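Local coordinates for protein GH5 (Bacteroidetes bacterium AC2a, PDB 4YHE) that probably hydrolyses beta-1,4-glucosidic bonds of cellulose as a family 5 glycoside hydrolase linked with a polysaccharide utilization locus, at residues A[138-143]-A[194-199]; A[130-135]-A[186-191]; A[153-158]-A[233-238]. All coordinates share one frame; numbering follows the deposited sequence.

Interactions 1 and 2 join the same two elements, helices 129-149 and 181-199 on the outside of the beta/alpha barrel, at levels about 12 Å apart between centres, and L139 of the first packs against W189 of the second. Both are buried, but their chemistry differs: 138-143 with 194-199 is van der Waals packing of largely apolar groups at close helix spacing, whereas 130-135 with 186-191 spans a wider gap with side-chain hydrogen bonds. Interaction 3, only partly buried, instead links the starts of strands 157-160 and 236-242, combining an interior valine-methionine contact with a salt bridge nearer the surface. R198 and V194 of helix 181-199 pack on R235 and L236, connecting interaction 3 to interaction 1.

Interaction 1 of 3, residues A[138-143]-A[194-199]; sequences ELTMIW and VDAIRA
W143 and I197 lie side by side and point the same way, so the isoleucine runs along the indole instead of meeting it end-on. I197 CD1 sits over one face of the W143 indole, 4.0 Å from the centroid of its six-membered ring and 21° from the ring normal, a CH-pi contact displaced toward the rim. One carbon back, I197 CG1 comes within 3.8 Å of W143 CE3. The isoleucine reaches the indole because CG1 stands anti to its carbonyl carbon (chi1 -67°), with CD1 extended beyond it. The indole is also held from elsewhere: NE1 bonds to the carbonyl oxygen of T161, and the ring meets that of F159 with the planes inclined to each other.

These residues belong to helices 129-149 and 181-199, successive outer helices of the beta/alpha (TIM) barrel, whose segments 138-143 and 194-199 run in roughly the same direction, crossing at -31°. The segment axes approach to 8.3 Å, a close spacing consistent with the small side chain of A196 at the interface. A196 CB points toward the opposite helix and lies 3.8 Å from W143 CB, and as near to T140 O. The threonine turns its two branches to different tasks: OG1 bonds back to K136 O within its own helix, while T140 CG2, anti to the backbone N, lies 4.1 Å from A196 CB.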
ATOM      1  N   GLU A 138      12.455  -6.780  18.157  1.00 25.71           N
ATOM      2  CA  GLU A 138      12.676  -7.310  16.789  1.00 24.71           C
ATOM      3  C   GLU A 138      12.444  -6.208  15.744  1.00 24.16           C
ATOM      4  O   GLU A 138      13.279  -6.004  14.851  1.00 21.39           O
ATOM      5  CB  GLU A 138      11.840  -8.573  16.536  1.00 24.24           C
ATOM      6  CG  GLU A 138      12.105  -9.240  15.189  1.00 23.34           C
ATOM      7  CD  GLU A 138      11.657 -10.696  15.073  1.00 23.96           C
ATOM      8  OE1 GLU A 138      11.138 -11.321  16.055  1.00 22.68           O
ATOM      9  OE2 GLU A 138      11.864 -11.249  13.960  1.00 24.15           O
ATOM     10  N   LEU A 139      11.359  -5.446  15.914  1.00 23.56           N
ATOM     11  CA  LEU A 139      11.052  -4.316  15.025  1.00 21.91           C
ATOM     12  C   LEU A 139      12.169  -3.294  15.015  1.00 21.89           C
ATOM     13  O   LEU A 139      12.578  -2.804  13.961  1.00 20.35           O
ATOM     14  CB  LEU A 139       9.708  -3.641  15.421  1.00 22.58           C
ATOM     15  CG  LEU A 139       8.399  -4.321  14.973  1.00 20.47           C
ATOM     16  CD1 LEU A 139       7.210  -3.657  15.637  1.00 19.81           C
ATOM     17  CD2 LEU A 139       8.229  -4.285  13.449  1.00 21.19           C
ATOM     18  N   THR A 140      12.667  -2.963  16.200  1.00 22.36           N
ATOM     19  CA  THR A 140      13.779  -2.050  16.318  1.00 21.89           C
ATOM     20  C   THR A 140      15.040  -2.578  15.602  1.00 22.48           C
ATOM     21  O   THR A 140      15.662  -1.859  14.810  1.00 18.22           O
ATOM     22  CB  THR A 140      14.081  -1.732  17.806  1.00 24.22           C
ATOM     23  OG1 THR A 140      12.905  -1.165  18.426  1.00 25.58           O
ATOM     24  CG2 THR A 140      15.226  -0.780  17.923  1.00 23.36           C
ATOM     25  N   MET A 141      15.420  -3.825  15.867  1.00 22.17           N
ATOM     26  CA  MET A 141      16.617  -4.384  15.217  1.00 25.55           C
ATOM     27  C   MET A 141      16.491  -4.448  13.687  1.00 25.17           C
ATOM     28  O   MET A 141      17.460  -4.186  12.943  1.00 25.05           O
ATOM     29  CB  MET A 141      16.900  -5.778  15.789  1.00 27.20           C
ATOM     30  CG  MET A 141      17.309  -5.760  17.264  1.00 30.19           C
ATOM     31  SD  MET A 141      18.792  -4.761  17.588  1.00 34.70           S
ATOM     32  CE  MET A 141      18.223  -3.109  17.934  1.00 38.08           C
ATOM     33  N   ILE A 142      15.287  -4.770  13.211  1.00 22.79           N
ATOM     34  CA  ILE A 142      15.063  -4.869  11.797  1.00 22.60           C
ATOM     35  C   ILE A 142      15.141  -3.510  11.132  1.00 21.10           C
ATOM     36  O   ILE A 142      15.907  -3.324  10.165  1.00 21.20           O
ATOM     37  CB  ILE A 142      13.734  -5.589  11.464  1.00 23.33           C
ATOM     38  CG1 ILE A 142      13.857  -7.065  11.830  1.00 24.91           C
ATOM     39  CG2 ILE A 142      13.411  -5.428   9.977  1.00 24.10           C
ATOM     40  CD1 ILE A 142      12.585  -7.844  11.617  1.00 25.18           C
ATOM     41  N   TRP A 143      14.390  -2.544  11.639  1.00 20.56           N
ATOM     42  CA  TRP A 143      14.417  -1.219  11.052  1.00 19.26           C
ATOM     43  C   TRP A 143      15.787  -0.519  11.180  1.00 21.14           C
ATOM     44  O   TRP A 143      16.181   0.253  10.307  1.00 19.61           O
ATOM     45  CB  TRP A 143      13.254  -0.347  11.577  1.00 20.00           C
ATOM     46  CG  TRP A 143      12.006  -0.558  10.764  1.00 19.08           C
ATOM     47  CD1 TRP A 143      10.805  -1.058  11.197  1.00 17.81           C
ATOM     48  CD2 TRP A 143      11.848  -0.296   9.371  1.00 18.29           C
ATOM     49  NE1 TRP A 143       9.913  -1.077  10.186  1.00 18.26           N
ATOM     50  CE2 TRP A 143      10.523  -0.657   9.033  1.00 18.28           C
ATOM     51  CE3 TRP A 143      12.700   0.180   8.368  1.00 18.73           C
ATOM     52  CZ2 TRP A 143      10.027  -0.568   7.733  1.00 18.71           C
ATOM     53  CZ3 TRP A 143      12.195   0.315   7.069  1.00 18.96           C
ATOM     54  CH2 TRP A 143      10.862  -0.066   6.761  1.00 18.51           C
ATOM     55  N   VAL A 194       9.396   4.201  13.939  1.00 20.73           N
ATOM     56  CA  VAL A 194       9.886   5.548  13.666  1.00 21.17           C
ATOM     57  C   VAL A 194      11.181   5.829  14.489  1.00 22.39           C
ATOM     58  O   VAL A 194      12.169   6.309  13.945  1.00 24.43           O
ATOM     59  CB  VAL A 194       8.798   6.615  13.965  1.00 21.65           C
ATOM     60  CG1 VAL A 194       9.371   8.024  13.896  1.00 21.01           C
ATOM     61  CG2 VAL A 194       7.634   6.477  12.989  1.00 21.83           C
ATOM     62  N   ASP A 195      11.173   5.491  15.770  1.00 22.88           N
ATOM     63  CA  ASP A 195      12.338   5.692  16.624  1.00 24.17           C
ATOM     64  C   ASP A 195      13.569   5.006  15.986  1.00 23.91           C
ATOM     65  O   ASP A 195      14.612   5.635  15.776  1.00 22.61           O
ATOM     66  CB  ASP A 195      12.092   5.114  18.026  1.00 24.05           C
ATOM     67  CG  ASP A 195      11.071   5.928  18.859  1.00 25.25           C
ATOM     68  OD1 ASP A 195      10.661   7.058  18.478  1.00 24.09           O
ATOM     69  OD2 ASP A 195      10.674   5.392  19.903  1.00 24.76           O
ATOM     70  N   ALA A 196      13.415   3.725  15.656  1.00 23.41           N
ATOM     71  CA  ALA A 196      14.482   2.917  15.031  1.00 22.73           C
ATOM     72  C   ALA A 196      15.023   3.528  13.736  1.00 23.35           C
ATOM     73  O   ALA A 196      16.246   3.613  13.537  1.00 22.81           O
ATOM     74  CB  ALA A 196      13.998   1.503  14.777  1.00 22.23           C
ATOM     75  N   ILE A 197      14.126   3.957  12.869  1.00 21.92           N
ATOM     76  CA  ILE A 197      14.510   4.552  11.598  1.00 22.92           C
ATOM     77  C   ILE A 197      15.330   5.823  11.814  1.00 24.90           C
ATOM     78  O   ILE A 197      16.402   6.017  11.207  1.00 23.54           O
ATOM     79  CB  ILE A 197      13.281   4.801  10.716  1.00 22.66           C
ATOM     80  CG1 ILE A 197      12.683   3.439  10.301  1.00 23.24           C
ATOM     81  CG2 ILE A 197      13.636   5.619   9.482  1.00 22.73           C
ATOM     82  CD1 ILE A 197      11.261   3.485   9.741  1.00 23.22           C
ATOM     83  N   ARG A 198      14.843   6.673  12.705  1.00 26.31           N
ATOM     84  CA  ARG A 198      15.536   7.915  13.036  1.00 26.10           C
ATOM     85  C   ARG A 198      16.884   7.634  13.681  1.00 24.29           C
ATOM     86  O   ARG A 198      17.812   8.367  13.409  1.00 28.41           O
ATOM     87  CB  ARG A 198      14.684   8.801  13.948  1.00 24.74           C
ATOM     88  CG  ARG A 198      13.367   9.247  13.324  1.00 25.34           C
ATOM     89  CD  ARG A 198      13.524   9.937  11.986  1.00 23.82           C
ATOM     90  NE  ARG A 198      12.237  10.390  11.460  1.00 23.76           N
ATOM     91  CZ  ARG A 198      11.942  10.554  10.168  1.00 23.74           C
ATOM     92  NH1 ARG A 198      12.818  10.258   9.213  1.00 24.45           N
ATOM     93  NH2 ARG A 198      10.735  10.978   9.819  1.00 23.67           N
ATOM     94  N   ALA A 199      17.000   6.576  14.491  1.00 23.84           N
ATOM     95  CA  ALA A 199      18.296   6.189  15.094  1.00 24.55           C
ATOM     96  C   ALA A 199      19.304   5.572  14.092  1.00 26.53           C
ATOM     97  O   ALA A 199      20.468   5.369  14.424  1.00 27.44           O
ATOM     98  CB  ALA A 199      18.085   5.237  16.266  1.00 23.37           C
TER

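Interaction 2 of 3, residues A[130-135]-A[186-191]; sequences ERNQLI and LNEWNQ
N132 bridges two consecutive residues of the facing helix, E188 and W189, with its single amide group. From CB the side chain leaves with CG anti to the backbone N (chi1 -168°), which carries the amide across the gap between the helices. N132 CG itself bonds to neither; it brings the two amide branches to them, lying 4.0 Å from W189 NE1. Beyond it, N132 OD1 accepts the indole N-H at 2.8 Å from W189 NE1; the donor lies nearly in line with the C=O bond, and OD1 sits close to the ring plane, with an N-H...O angle of 153°. On the other branch, N132 ND2 donates to E188 OE1 at 3.0 Å, keeping this acceptor near the amide plane, although the bond is more bent at 141°. Together the two bonds probably fix which end is oxygen and which nitrogen: the indole needs an acceptor and the carboxylate a donor. E188 OE1 also forms a salt bridge with K136, and N132 ND2 has a weak bond to E129.

One turn further on, I135 CG2 approaches the indole obliquely, 3.6 Å from W189 CZ2, while A125 and L122 of helix 122-127 pack against the same tryptophan. At 11.2 Å between segment axes, the gap is spanned by the amide of N132 meeting the larger E188 and W189, in a contact between neighbouring, near-parallel outer helices of the TIM-barrel fold.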
ATOM      1  N   GLU A 130       4.986  -8.715  27.927  1.00 34.63           N
ATOM      2  CA  GLU A 130       6.306  -9.268  27.667  1.00 34.99           C
ATOM      3  C   GLU A 130       6.430  -9.731  26.207  1.00 30.40           C
ATOM      4  O   GLU A 130       7.476  -9.608  25.612  1.00 28.69           O
ATOM      5  CB  GLU A 130       6.636 -10.386  28.651  1.00 39.91           C
ATOM      6  CG  GLU A 130       6.610  -9.884  30.097  1.00 44.52           C
ATOM      7  CD  GLU A 130       7.240 -10.846  31.090  1.00 50.21           C
ATOM      8  OE1 GLU A 130       7.857 -10.359  32.065  1.00 53.35           O
ATOM      9  OE2 GLU A 130       7.108 -12.079  30.906  1.00 49.54           O
ATOM     10  N   ARG A 131       5.359 -10.232  25.608  1.00 29.79           N
ATOM     11  CA  ARG A 131       5.417 -10.542  24.168  1.00 28.83           C
ATOM     12  C   ARG A 131       5.528  -9.249  23.321  1.00 28.21           C
ATOM     13  O   ARG A 131       6.290  -9.172  22.350  1.00 24.31           O
ATOM     14  CB  ARG A 131       4.217 -11.391  23.746  1.00 29.88           C
ATOM     15  CG  ARG A 131       4.235 -11.856  22.293  1.00 31.14           C
ATOM     16  CD  ARG A 131       5.384 -12.831  21.971  1.00 33.23           C
ATOM     17  NE  ARG A 131       5.587 -12.921  20.526  1.00 33.78           N
ATOM     18  CZ  ARG A 131       4.934 -13.721  19.685  1.00 36.23           C
ATOM     19  NH1 ARG A 131       4.015 -14.583  20.111  1.00 35.83           N
ATOM     20  NH2 ARG A 131       5.218 -13.649  18.378  1.00 39.47           N
ATOM     21  N   ASN A 132       4.790  -8.232  23.723  1.00 27.24           N
ATOM     22  CA  ASN A 132       4.817  -6.940  23.039  1.00 27.48           C
ATOM     23  C   ASN A 132       6.225  -6.328  23.053  1.00 26.94           C
ATOM     24  O   ASN A 132       6.717  -5.824  22.030  1.00 22.85           O
ATOM     25  CB  ASN A 132       3.788  -5.995  23.692  1.00 27.89           C
ATOM     26  CG  ASN A 132       3.534  -4.739  22.874  1.00 28.39           C
ATOM     27  OD1 ASN A 132       3.764  -4.710  21.671  1.00 26.39           O
ATOM     28  ND2 ASN A 132       3.053  -3.694  23.533  1.00 28.95           N
ATOM     29  N   GLN A 133       6.871  -6.384  24.212  1.00 26.93           N
ATOM     30  CA  GLN A 133       8.268  -5.971  24.357  1.00 30.39           C
ATOM     31  C   GLN A 133       9.216  -6.702  23.398  1.00 28.81           C
ATOM     32  O   GLN A 133      10.104  -6.076  22.833  1.00 29.34           O
ATOM     33  CB  GLN A 133       8.757  -6.181  25.814  1.00 35.39           C
ATOM     34  CG  GLN A 133       8.457  -5.010  26.754  1.00 40.29           C
ATOM     35  CD  GLN A 133       8.421  -5.374  28.251  1.00 47.97           C
ATOM     36  OE1 GLN A 133       8.857  -6.456  28.680  1.00 52.57           O
ATOM     37  NE2 GLN A 133       7.888  -4.455  29.052  1.00 50.11           N
ATOM     38  N   LEU A 134       9.051  -8.014  23.252  1.00 28.61           N
ATOM     39  CA  LEU A 134       9.886  -8.812  22.337  1.00 29.78           C
ATOM     40  C   LEU A 134       9.684  -8.412  20.879  1.00 27.76           C
ATOM     41  O   LEU A 134      10.647  -8.316  20.110  1.00 26.67           O
ATOM     42  CB  LEU A 134       9.546 -10.305  22.441  1.00 34.33           C
ATOM     43  CG  LEU A 134      10.015 -11.130  23.641  1.00 38.63           C
ATOM     44  CD1 LEU A 134       9.523 -12.565  23.476  1.00 41.32           C
ATOM     45  CD2 LEU A 134      11.527 -11.096  23.768  1.00 40.28           C
ATOM     46  N   ILE A 135       8.419  -8.221  20.506  1.00 25.86           N
ATOM     47  CA  ILE A 135       8.071  -7.885  19.128  1.00 25.74           C
ATOM     48  C   ILE A 135       8.685  -6.514  18.839  1.00 25.50           C
ATOM     49  O   ILE A 135       9.263  -6.283  17.769  1.00 25.07           O
ATOM     50  CB  ILE A 135       6.538  -7.924  18.924  1.00 25.33           C
ATOM     51  CG1 ILE A 135       6.077  -9.376  18.888  1.00 24.79           C
ATOM     52  CG2 ILE A 135       6.117  -7.177  17.657  1.00 23.60           C
ATOM     53  CD1 ILE A 135       4.596  -9.573  19.090  1.00 25.74           C
ATOM     54  N   LEU A 186      -0.858  -1.097  18.245  1.00 18.59           N
ATOM     55  CA  LEU A 186      -0.430  -0.716  16.886  1.00 17.62           C
ATOM     56  C   LEU A 186       0.260   0.652  16.920  1.00 17.91           C
ATOM     57  O   LEU A 186       1.314   0.829  16.302  1.00 18.58           O
ATOM     58  CB  LEU A 186      -1.603  -0.750  15.910  1.00 17.76           C
ATOM     59  CG  LEU A 186      -1.277  -0.248  14.498  1.00 16.49           C
ATOM     60  CD1 LEU A 186      -0.097  -0.983  13.885  1.00 16.47           C
ATOM     61  CD2 LEU A 186      -2.501  -0.375  13.602  1.00 17.35           C
ATOM     62  N   ASN A 187      -0.332   1.622  17.628  1.00 17.58           N
ATOM     63  CA  ASN A 187       0.278   2.927  17.790  1.00 18.92           C
ATOM     64  C   ASN A 187       1.654   2.868  18.410  1.00 18.89           C
ATOM     65  O   ASN A 187       2.553   3.515  17.928  1.00 17.94           O
ATOM     66  CB  ASN A 187      -0.637   3.887  18.541  1.00 19.49           C
ATOM     67  CG  ASN A 187      -1.779   4.395  17.677  1.00 19.16           C
ATOM     68  OD1 ASN A 187      -1.643   4.610  16.465  1.00 19.77           O
ATOM     69  ND2 ASN A 187      -2.907   4.582  18.288  1.00 20.15           N
ATOM     70  N   GLU A 188       1.835   2.043  19.440  1.00 18.79           N
ATOM     71  CA  GLU A 188       3.148   1.815  20.013  1.00 19.90           C
ATOM     72  C   GLU A 188       4.161   1.222  19.003  1.00 20.15           C
ATOM     73  O   GLU A 188       5.347   1.603  18.994  1.00 22.31           O
ATOM     74  CB  GLU A 188       3.050   0.860  21.201  1.00 19.94           C
ATOM     75  CG  GLU A 188       2.226   1.400  22.354  1.00 21.35           C
ATOM     76  CD  GLU A 188       1.978   0.350  23.432  1.00 23.36           C
ATOM     77  OE1 GLU A 188       2.610  -0.710  23.402  1.00 23.94           O
ATOM     78  OE2 GLU A 188       1.130   0.586  24.297  1.00 26.93           O
ATOM     79  N   TRP A 189       3.706   0.264  18.201  1.00 18.95           N
ATOM     80  CA  TRP A 189       4.574  -0.352  17.199  1.00 18.24           C
ATOM     81  C   TRP A 189       5.045   0.700  16.205  1.00 17.56           C
ATOM     82  O   TRP A 189       6.209   0.737  15.850  1.00 18.61           O
ATOM     83  CB  TRP A 189       3.855  -1.458  16.462  1.00 17.32           C
ATOM     84  CG  TRP A 189       3.680  -2.747  17.270  1.00 17.35           C
ATOM     85  CD1 TRP A 189       4.004  -2.964  18.582  1.00 17.16           C
ATOM     86  CD2 TRP A 189       3.092  -3.954  16.793  1.00 18.23           C
ATOM     87  NE1 TRP A 189       3.691  -4.251  18.934  1.00 18.03           N
ATOM     88  CE2 TRP A 189       3.110  -4.883  17.867  1.00 17.82           C
ATOM     89  CE3 TRP A 189       2.542  -4.348  15.562  1.00 17.97           C
ATOM     90  CZ2 TRP A 189       2.630  -6.175  17.736  1.00 18.38           C
ATOM     91  CZ3 TRP A 189       2.025  -5.636  15.437  1.00 18.49           C
ATOM     92  CH2 TRP A 189       2.099  -6.552  16.532  1.00 18.67           C
ATOM     93  N   ASN A 190       4.150   1.550  15.736  1.00 17.77           N
ATOM     94  CA  ASN A 190       4.571   2.594  14.789  1.00 17.09           C
ATOM     95  C   ASN A 190       5.583   3.539  15.433  1.00 18.06           C
ATOM     96  O   ASN A 190       6.543   3.964  14.772  1.00 17.04           O
ATOM     97  CB  ASN A 190       3.407   3.402  14.215  1.00 17.20           C
ATOM     98  CG  ASN A 190       2.667   2.690  13.077  1.00 17.54           C
ATOM     99  OD1 ASN A 190       3.227   1.874  12.329  1.00 17.70           O
ATOM    100  ND2 ASN A 190       1.379   2.995  12.956  1.00 16.14           N
ATOM    101  N   GLN A 191       5.392   3.871  16.717  1.00 18.63           N
ATOM    102  CA  GLN A 191       6.357   4.742  17.410  1.00 19.80           C
ATOM    103  C   GLN A 191       7.749   4.103  17.443  1.00 20.52           C
ATOM    104  O   GLN A 191       8.750   4.749  17.128  1.00 20.72           O
ATOM    105  CB  GLN A 191       5.889   5.050  18.833  1.00 20.96           C
ATOM    106  CG  GLN A 191       6.744   6.051  19.595  1.00 22.59           C
ATOM    107  CD  GLN A 191       6.710   7.418  18.978  1.00 22.40           C
ATOM    108  OE1 GLN A 191       5.678   8.078  18.985  1.00 23.16           O
ATOM    109  NE2 GLN A 191       7.830   7.855  18.434  1.00 22.98           N
TER

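Interaction 3 of 3, residues A[153-158]-A[233-238]; sequences DGEWLV and PNRLMV
E155 and R235 form a salt bridge, with R235 NH1 donating to E155 OE1 at 2.7 Å and an N-H...O angle of 153°. The R235 chain bends at chi2 (-72°), turning its end to E155. The oxygen lies at the edge of the guanidinium, near its plane, but the nitrogen meets the carboxylate from above, 37° out of its plane; the two side chains cross at about a right angle. A water completes a small ring: it donates to E155 OE1 and accepts from R235 NH2, both at 2.8 Å. Thus OE1 takes two hydrogens, while NH2 has a further partner in a salt bridge to E6 and NH1 a weak bond to T206 O. A leucine in place of R235 would probably leave the carboxylates of E155 and E6 without this shared positive partner and the water with one bond fewer.

E155 belongs to a type I turn from G154 to L157, closed by the bond from L157 N to G154 O at 3.1 Å. Deeper in, V158 and M237 reach toward each other tip to tip, with CG1 of the valine 3.8 Å from CE of the methionine. Strands 157-160 and 236-242 are not adjacent: strand 209-212 runs between them, bonding to R235 and M237 through I209. The contact therefore spans the N-terminal end of the barrel, where F10 of helix 6-13 packs against E155, V158 and M237.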
ATOM      1  N   ASP A 153      20.907   6.901   0.961  1.00 25.12           N
ATOM      2  CA  ASP A 153      19.848   7.129  -0.016  1.00 24.22           C
ATOM      3  C   ASP A 153      18.829   8.143   0.514  1.00 23.65           C
ATOM      4  O   ASP A 153      18.287   7.988   1.616  1.00 22.54           O
ATOM      5  CB  ASP A 153      19.182   5.789  -0.368  1.00 21.79           C
ATOM      6  CG  ASP A 153      20.163   4.813  -0.970  1.00 22.20           C
ATOM      7  OD1 ASP A 153      20.677   5.124  -2.053  1.00 20.21           O
ATOM      8  OD2 ASP A 153      20.425   3.757  -0.376  1.00 21.58           O
ATOM      9  N   GLY A 154      18.546   9.131  -0.316  1.00 23.41           N
ATOM     10  CA  GLY A 154      17.779  10.304   0.063  1.00 25.53           C
ATOM     11  C   GLY A 154      16.277  10.123   0.037  1.00 26.14           C
ATOM     12  O   GLY A 154      15.765   8.995   0.228  1.00 27.27           O
ATOM     13  N   GLU A 155      15.561  11.225  -0.178  1.00 26.62           N
ATOM     14  CA  GLU A 155      14.118  11.232   0.139  1.00 26.00           C
ATOM     15  C   GLU A 155      13.230  10.626  -0.951  1.00 23.44           C
ATOM     16  O   GLU A 155      12.021  10.557  -0.778  1.00 20.46           O
ATOM     17  CB  GLU A 155      13.629  12.611   0.606  1.00 27.56           C
ATOM     18  CG  GLU A 155      13.436  13.641  -0.477  1.00 29.85           C
ATOM     19  CD  GLU A 155      12.873  14.959   0.064  1.00 30.13           C
ATOM     20  OE1 GLU A 155      13.169  15.371   1.228  1.00 30.06           O
ATOM     21  OE2 GLU A 155      12.139  15.585  -0.709  1.00 31.02           O
ATOM     22  N   TRP A 156      13.834  10.235  -2.083  1.00 22.43           N
ATOM     23  CA  TRP A 156      13.170   9.396  -3.071  1.00 21.54           C
ATOM     24  C   TRP A 156      12.866   7.995  -2.500  1.00 19.23           C
ATOM     25  O   TRP A 156      12.015   7.322  -3.046  1.00 18.12           O
ATOM     26  CB  TRP A 156      13.973   9.260  -4.383  1.00 23.70           C
ATOM     27  CG  TRP A 156      15.359   8.766  -4.179  1.00 25.11           C
ATOM     28  CD1 TRP A 156      16.493   9.526  -4.024  1.00 27.24           C
ATOM     29  CD2 TRP A 156      15.775   7.396  -4.076  1.00 27.45           C
ATOM     30  NE1 TRP A 156      17.579   8.709  -3.819  1.00 26.21           N
ATOM     31  CE2 TRP A 156      17.174   7.400  -3.858  1.00 25.83           C
ATOM     32  CE3 TRP A 156      15.099   6.163  -4.153  1.00 27.49           C
ATOM     33  CZ2 TRP A 156      17.911   6.228  -3.722  1.00 24.99           C
ATOM     34  CZ3 TRP A 156      15.839   4.995  -4.016  1.00 27.19           C
ATOM     35  CH2 TRP A 156      17.227   5.034  -3.798  1.00 25.10           C
ATOM     36  N   LEU A 157      13.530   7.592  -1.424  1.00 18.57           N
ATOM     37  CA  LEU A 157      13.288   6.294  -0.758  1.00 18.39           C
ATOM     38  C   LEU A 157      12.467   6.514   0.527  1.00 18.40           C
ATOM     39  O   LEU A 157      12.917   7.195   1.443  1.00 20.22           O
ATOM     40  CB  LEU A 157      14.604   5.591  -0.428  1.00 18.16           C
ATOM     41  CG  LEU A 157      14.523   4.251   0.329  1.00 18.89           C
ATOM     42  CD1 LEU A 157      13.692   3.255  -0.468  1.00 18.70           C
ATOM     43  CD2 LEU A 157      15.890   3.680   0.624  1.00 19.35           C
ATOM     44  N   VAL A 158      11.264   5.930   0.557  1.00 18.35           N
ATOM     45  CA  VAL A 158      10.312   6.028   1.666  1.00 16.46           C
ATOM     46  C   VAL A 158      10.275   4.698   2.411  1.00 15.89           C
ATOM     47  O   VAL A 158      10.287   3.637   1.783  1.00 15.50           O
ATOM     48  CB  VAL A 158       8.887   6.314   1.136  1.00 17.28           C
ATOM     49  CG1 VAL A 158       7.850   6.329   2.262  1.00 17.57           C
ATOM     50  CG2 VAL A 158       8.810   7.610   0.328  1.00 17.41           C
ATOM     51  N   PRO A 233      10.052  17.621  11.990  1.00 27.96           N
ATOM     52  CA  PRO A 233       8.685  17.919  11.641  1.00 27.83           C
ATOM     53  C   PRO A 233       8.356  17.589  10.183  1.00 26.44           C
ATOM     54  O   PRO A 233       9.213  17.631   9.310  1.00 25.75           O
ATOM     55  CB  PRO A 233       8.596  19.445  11.881  1.00 28.30           C
ATOM     56  CG  PRO A 233       9.944  19.935  11.489  1.00 28.26           C
ATOM     57  CD  PRO A 233      10.887  18.846  11.977  1.00 29.64           C
ATOM     58  N   ASN A 234       7.099  17.247   9.953  1.00 22.80           N
ATOM     59  CA  ASN A 234       6.553  17.094   8.629  1.00 24.23           C
ATOM     60  C   ASN A 234       7.212  16.032   7.758  1.00 21.42           C
ATOM     61  O   ASN A 234       7.306  16.197   6.557  1.00 21.80           O
ATOM     62  CB  ASN A 234       6.544  18.448   7.915  1.00 23.05           C
ATOM     63  CG  ASN A 234       6.003  19.539   8.785  1.00 25.69           C
ATOM     64  OD1 ASN A 234       6.748  20.409   9.258  1.00 27.02           O
ATOM     65  ND2 ASN A 234       4.714  19.496   9.030  1.00 24.91           N
ATOM     66  N   ARG A 235       7.628  14.933   8.377  1.00 22.39           N
ATOM     67  CA  ARG A 235       8.228  13.814   7.656  1.00 21.95           C
ATOM     68  C   ARG A 235       7.467  12.481   7.850  1.00 20.99           C
ATOM     69  O   ARG A 235       8.009  11.405   7.569  1.00 18.83           O
ATOM     70  CB  ARG A 235       9.706  13.665   8.054  1.00 24.01           C
ATOM     71  CG  ARG A 235      10.557  14.862   7.647  1.00 27.42           C
ATOM     72  CD  ARG A 235      10.776  14.913   6.143  1.00 30.85           C
ATOM     73  NE  ARG A 235      11.222  16.222   5.669  1.00 36.37           N
ATOM     74  CZ  ARG A 235      11.907  16.439   4.548  1.00 38.86           C
ATOM     75  NH1 ARG A 235      12.278  15.439   3.768  1.00 40.11           N
ATOM     76  NH2 ARG A 235      12.258  17.685   4.218  1.00 43.43           N
ATOM     77  N   LEU A 236       6.211  12.553   8.290  1.00 19.98           N
ATOM     78  CA  LEU A 236       5.340  11.356   8.376  1.00 20.06           C
ATOM     79  C   LEU A 236       4.227  11.428   7.335  1.00 19.29           C
ATOM     80  O   LEU A 236       3.750  12.516   7.005  1.00 20.50           O
ATOM     81  CB  LEU A 236       4.737  11.226   9.772  1.00 20.87           C
ATOM     82  CG  LEU A 236       5.700  10.961  10.951  1.00 21.91           C
ATOM     83  CD1 LEU A 236       4.961  10.903  12.274  1.00 21.31           C
ATOM     84  CD2 LEU A 236       6.491   9.699  10.767  1.00 22.46           C
ATOM     85  N   MET A 237       3.866  10.279   6.760  1.00 17.82           N
ATOM     86  CA  MET A 237       2.742  10.152   5.844  1.00 17.38           C
ATOM     87  C   MET A 237       1.839   9.031   6.344  1.00 16.94           C
ATOM     88  O   MET A 237       2.321   8.057   6.943  1.00 16.00           O
ATOM     89  CB  MET A 237       3.195   9.812   4.414  1.00 19.11           C
ATOM     90  CG  MET A 237       4.394  10.603   3.905  1.00 19.65           C
ATOM     91  SD  MET A 237       4.527  10.584   2.116  1.00 22.59           S
ATOM     92  CE  MET A 237       5.130   8.908   1.944  1.00 20.63           C
ATOM     93  N   VAL A 238       0.545   9.178   6.089  1.00 17.00           N
ATOM     94  CA  VAL A 238      -0.444   8.183   6.511  1.00 17.37           C
ATOM     95  C   VAL A 238      -0.653   7.271   5.328  1.00 14.97           C
ATOM     96  O   VAL A 238      -0.944   7.717   4.239  1.00 14.23           O
ATOM     97  CB  VAL A 238      -1.775   8.808   6.961  1.00 18.35           C
ATOM     98  CG1 VAL A 238      -2.806   7.716   7.263  1.00 19.31           C
ATOM     99  CG2 VAL A 238      -1.566   9.671   8.205  1.00 19.14           C
TER
HETATM  100  O   HOH W   1      13.893  18.025   1.921  1.00 46.57           O